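Local coordinates for protein stress response kinase A (Escherichia coli, PDB 1ZYL) that phosphorylates itself and protein substrates on serine and threonine using ATP and magnesium, and probably suppresses the effects of stress linked to reactive oxygen species, at residues R127-M132 and P213-L218; L196-D201 and V227-M232. All coordinates share one frame; numbering follows the deposited sequence.

Contact 1 of 2, residues R127-M132 and P213-L218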
# COMPACT_ATOMS: atom_id res chain seq x y z
N ARG A 127 -0.59 12.27 14.18
CA ARG A 127 -0.07 13.63 14.09
C ARG A 127 0.88 13.80 12.90
O ARG A 127 0.75 14.76 12.14
CB ARG A 127 0.63 13.99 15.40
CG ARG A 127 1.20 15.38 15.42
CD ARG A 127 1.88 15.67 16.74
NE ARG A 127 3.07 16.49 16.57
CZ ARG A 127 4.19 16.06 15.97
NH1 ARG A 127 4.26 14.82 15.50
NH2 ARG A 127 5.23 16.88 15.84
N TYR A 128 1.82 12.88 12.72
CA TYR A 128 2.76 12.95 11.61
C TYR A 128 2.01 12.74 10.30
O TYR A 128 2.39 13.28 9.26
CB TYR A 128 3.86 11.90 11.76
CG TYR A 128 5.05 12.39 12.54
CD1 TYR A 128 5.77 11.52 13.37
CD2 TYR A 128 5.48 13.72 12.45
CE1 TYR A 128 6.89 11.97 14.08
CE2 TYR A 128 6.59 14.17 13.15
CZ TYR A 128 7.29 13.29 13.96
OH TYR A 128 8.40 13.74 14.64
N LEU A 129 0.96 11.94 10.37
CA LEU A 129 0.13 11.65 9.21
C LEU A 129 -0.55 12.96 8.78
O LEU A 129 -0.86 13.18 7.61
CB LEU A 129 -0.92 10.60 9.59
CG LEU A 129 -1.13 9.37 8.71
CD1 LEU A 129 0.17 8.96 8.01
CD2 LEU A 129 -1.64 8.23 9.59
N GLY A 130 -0.78 13.83 9.76
CA GLY A 130 -1.41 15.10 9.49
C GLY A 130 -0.43 16.04 8.82
O GLY A 130 -0.80 16.84 7.97
N ARG A 131 0.84 15.93 9.20
CA ARG A 131 1.85 16.78 8.59
C ARG A 131 2.18 16.20 7.21
O ARG A 131 2.57 16.94 6.31
CB ARG A 131 3.11 16.84 9.45
CG ARG A 131 4.17 17.78 8.88
CD ARG A 131 5.46 17.78 9.68
NE ARG A 131 5.31 18.40 10.99
CZ ARG A 131 6.30 18.52 11.88
NH1 ARG A 131 6.08 19.09 13.05
NH2 ARG A 131 7.51 18.05 11.59
N MET A 132 2.00 14.89 7.06
CA MET A 132 2.29 14.24 5.79
C MET A 132 1.30 14.72 4.75
O MET A 132 1.69 15.19 3.69
CB MET A 132 2.17 12.72 5.91
CG MET A 132 2.86 11.97 4.77
SD MET A 132 2.24 10.29 4.50
CE MET A 132 3.04 9.43 5.81
N PRO A 213 7.33 7.62 15.28
CA PRO A 213 6.92 6.74 14.18
C PRO A 213 7.80 7.02 12.99
O PRO A 213 8.36 8.11 12.87
CB PRO A 213 5.48 7.16 13.91
CG PRO A 213 5.03 7.76 15.20
CD PRO A 213 6.24 8.55 15.62
N MET A 214 7.93 6.04 12.12
CA MET A 214 8.73 6.19 10.91
C MET A 214 8.00 5.42 9.83
O MET A 214 7.90 4.20 9.91
CB MET A 214 10.13 5.62 11.09
CG MET A 214 10.94 6.29 12.17
SD MET A 214 12.53 5.50 12.32
CE MET A 214 12.03 3.88 12.93
N PHE A 215 7.48 6.13 8.84
CA PHE A 215 6.77 5.47 7.76
C PHE A 215 7.73 4.94 6.71
O PHE A 215 8.67 5.62 6.30
CB PHE A 215 5.75 6.42 7.15
CG PHE A 215 4.79 6.96 8.15
CD1 PHE A 215 5.12 8.08 8.91
CD2 PHE A 215 3.61 6.29 8.42
CE1 PHE A 215 4.28 8.51 9.93
CE2 PHE A 215 2.76 6.71 9.44
CZ PHE A 215 3.10 7.82 10.19
N VAL A 216 7.50 3.70 6.30
CA VAL A 216 8.35 3.09 5.30
C VAL A 216 7.52 2.58 4.14
O VAL A 216 6.35 2.22 4.32
CB VAL A 216 9.17 1.91 5.88
CG1 VAL A 216 10.17 2.42 6.88
CG2 VAL A 216 8.24 0.90 6.54
N ASP A 217 8.12 2.58 2.96
CA ASP A 217 7.49 2.07 1.76
C ASP A 217 6.42 2.97 1.14
O ASP A 217 5.25 2.90 1.51
CB ASP A 217 6.87 0.70 2.06
CG ASP A 217 6.85 -0.21 0.85
OD1 ASP A 217 6.85 0.32 -0.29
OD2 ASP A 217 6.81 -1.45 1.03
N LEU A 218 6.83 3.82 0.20
CA LEU A 218 5.89 4.70 -0.48
C LEU A 218 5.58 4.16 -1.86
O LEU A 218 4.90 4.81 -2.66
CB LEU A 218 6.45 6.11 -0.61
CG LEU A 218 6.77 6.92 0.65
CD1 LEU A 218 6.75 8.38 0.26
CD2 LEU A 218 5.76 6.67 1.75
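Phe215 lies with one ring face under the methyl end of Met132, whose CE sits 4.0 Å from the ring centroid and 19° off the normal, a CH-pi contact. The Met132 chain leaves the helix with CG anti to the backbone N (chi1 -162°) and bends only at chi3 (-78°), which brings CE over the ring beside Phe215 CG. Two more helix residues meet the far end of the same ring: Tyr128 CB comes to its edge, 3.9 Å from CE1, while Leu129 CD1 approaches obliquely, 3.7 Å from CE2. A flat phenyl group suits this place because three different side chains can pack on it at once. Two residues earlier on the strand, and so facing the helix as well, the compact ring of Pro213 crosses Tyr128 at about a right angle, its CD 3.8 Å from Tyr128 CD1, at the edge of the phenol ring. Arg127 NH1 lies over a face of that phenol. Phe215 also touches Ile207 of strand 207-209 and Val125, earlier on the same helix. Asp217, the inferred magnesium ligand, follows two residues after Phe215. The joint between helix and strand is wholly apolar, so burial and complementary shape hold it.

Contact 2 of 2, residues L196-D201 and V227-M232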
# COMPACT_ATOMS: atom_id res chain seq x y z
N LEU A 196 -5.31 14.01 -2.48
CA LEU A 196 -3.95 14.43 -2.20
C LEU A 196 -3.01 13.24 -2.28
O LEU A 196 -3.46 12.10 -2.35
CB LEU A 196 -3.85 15.05 -0.80
CG LEU A 196 -4.25 14.05 0.29
CD1 LEU A 196 -3.68 14.46 1.65
CD2 LEU A 196 -5.76 13.94 0.30
N ARG A 197 -1.71 13.51 -2.26
CA ARG A 197 -0.70 12.47 -2.30
C ARG A 197 -0.77 11.73 -0.98
O ARG A 197 -0.61 12.34 0.07
CB ARG A 197 0.69 13.09 -2.48
CG ARG A 197 1.06 13.37 -3.92
CD ARG A 197 1.62 14.77 -4.11
NE ARG A 197 2.96 14.99 -3.58
CZ ARG A 197 3.44 16.19 -3.28
NH1 ARG A 197 4.66 16.34 -2.81
NH2 ARG A 197 2.67 17.26 -3.44
N LEU A 198 -1.01 10.42 -1.05
CA LEU A 198 -1.13 9.57 0.14
C LEU A 198 0.00 8.59 0.27
O LEU A 198 0.74 8.34 -0.69
CB LEU A 198 -2.41 8.75 0.08
CG LEU A 198 -3.71 9.51 -0.09
CD1 LEU A 198 -4.81 8.54 -0.51
CD2 LEU A 198 -4.04 10.23 1.22
N HIS A 199 0.14 8.01 1.46
CA HIS A 199 1.15 6.99 1.68
C HIS A 199 0.64 5.80 0.88
O HIS A 199 1.42 4.96 0.45
CB HIS A 199 1.24 6.61 3.15
CG HIS A 199 2.11 5.42 3.40
ND1 HIS A 199 3.48 5.50 3.48
CD2 HIS A 199 1.81 4.10 3.51
CE1 HIS A 199 3.99 4.29 3.63
NE2 HIS A 199 2.99 3.42 3.65
N GLY A 200 -0.68 5.74 0.72
CA GLY A 200 -1.31 4.69 -0.07
C GLY A 200 -1.45 3.31 0.52
O GLY A 200 -2.34 2.57 0.10
N ASP A 201 -0.58 2.94 1.45
CA ASP A 201 -0.62 1.62 2.09
C ASP A 201 -0.26 1.84 3.55
O ASP A 201 0.69 1.25 4.05
CB ASP A 201 0.42 0.71 1.42
CG ASP A 201 0.32 -0.74 1.89
OD1 ASP A 201 1.19 -1.56 1.52
OD2 ASP A 201 -0.63 -1.07 2.63
N VAL A 227 -8.64 9.66 4.32
CA VAL A 227 -9.05 8.47 5.07
C VAL A 227 -8.26 7.21 4.74
O VAL A 227 -8.08 6.35 5.61
CB VAL A 227 -10.53 8.12 4.87
CG1 VAL A 227 -11.32 8.57 6.06
CG2 VAL A 227 -11.05 8.75 3.61
N GLN A 228 -7.81 7.10 3.49
CA GLN A 228 -7.06 5.93 3.04
C GLN A 228 -5.91 5.57 3.96
O GLN A 228 -5.65 4.40 4.20
CB GLN A 228 -6.49 6.17 1.64
CG GLN A 228 -6.85 5.09 0.63
CD GLN A 228 -6.53 3.69 1.12
OE1 GLN A 228 -5.38 3.26 1.13
NE2 GLN A 228 -7.57 2.97 1.52
N ASP A 229 -5.21 6.59 4.46
CA ASP A 229 -4.07 6.38 5.35
C ASP A 229 -4.48 6.32 6.81
O ASP A 229 -3.63 6.30 7.70
CB ASP A 229 -3.04 7.50 5.16
CG ASP A 229 -2.38 7.48 3.79
OD1 ASP A 229 -1.83 8.53 3.38
OD2 ASP A 229 -2.40 6.42 3.13
N LEU A 230 -5.79 6.30 7.06
CA LEU A 230 -6.27 6.25 8.44
C LEU A 230 -7.13 5.05 8.79
O LEU A 230 -7.00 4.50 9.89
CB LEU A 230 -7.06 7.52 8.76
CG LEU A 230 -6.31 8.85 8.80
CD1 LEU A 230 -7.28 9.93 9.25
CD2 LEU A 230 -5.12 8.77 9.74
N TRP A 231 -7.99 4.60 7.89
CA TRP A 231 -8.84 3.49 8.26
C TRP A 231 -8.14 2.19 8.62
O TRP A 231 -8.57 1.50 9.54
CB TRP A 231 -9.93 3.23 7.20
CG TRP A 231 -9.47 2.55 5.95
CD1 TRP A 231 -8.99 3.15 4.82
CD2 TRP A 231 -9.44 1.14 5.71
NE1 TRP A 231 -8.67 2.19 3.89
CE2 TRP A 231 -8.94 0.95 4.41
CE3 TRP A 231 -9.79 0.02 6.47
CZ2 TRP A 231 -8.78 -0.32 3.84
CZ3 TRP A 231 -9.64 -1.25 5.92
CH2 TRP A 231 -9.13 -1.40 4.61
N MET A 232 -7.06 1.84 7.93
CA MET A 232 -6.38 0.58 8.24
C MET A 232 -5.66 0.54 9.57
O MET A 232 -5.09 -0.48 9.94
CB MET A 232 -5.40 0.19 7.12
CG MET A 232 -6.09 -0.35 5.87
SD MET A 232 -4.97 -0.88 4.57
CE MET A 232 -4.49 0.69 3.92
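Asp229 grips the backbone of the turn at His199 and Gly200 with both carboxylate oxygens. The stronger bond runs from His199 N to Asp229 OD1, 2.8 Å long and nearly straight at 167°, and it uses the syn lone pair of that oxygen. Gly200 N gives a weak bond to Asp229 OD2, at 3.0 Å and a bent 131°. An aspartate suits the place because its short side chain, with CG anti to the carbonyl carbon (chi1 -67°), presents two acceptors to two successive N-H groups. His133 NE2 of helix 119-136 also bonds to OD1, so this oxygen of a buried residue accepts two hydrogen bonds, which would be expected to favour the ionised carboxylate. Gly200 has a positive phi, a conformation that glycine adopts easily, and the chain turns here into Asp201, the inferred proton acceptor. The carboxylate of Asp201 is bound through OD2 in a salt bridge to Arg273, and its carbonyl accepts a bond from Asn206, an inferred magnesium ligand. Histidine, aspartate and the downstream asparagine are consistent with the catalytic loop of the kinase-like fold. Leu198 lies against the carboxylate, its CB 3.4 Å and its CD2 3.5 Å from Asp229 OD1. Its CD1 packs 3.6 Å from Gln228 CB, the two side chains crossing at about a right angle. Met232 CE reaches only the margin, 4.4 Å from Asp201 CA. Helix 266-283 packs on Gln228, Trp231 and Met232, helix 119-136 lies against Leu198 and Leu230, and strand 196-197 pairs antiparallel with strand 223-224.

The centres of contacts 1 and 2 lie about 10 Å apart, both within the part of the chain that belongs to the kinase-like phosphotransferase family. Their segments alternate along the chain: 127-132, 196-201, 213-218, then 227-232. Helix 119-136 is common ground, carrying one side of contact 1 and packing on both segments of contact 2. The two meet directly where the His199 ring touches Leu218 and the backbone of Val216 and Asp217, and where Leu129 CD2 lies 3.4 Å from Asp229 O. Contact 1 packs the strand that leads to Asp217 against the helix, and contact 2 holds the turn before Asp201, an arrangement consistent with joint placement of the inferred catalytic and magnesium-binding residues.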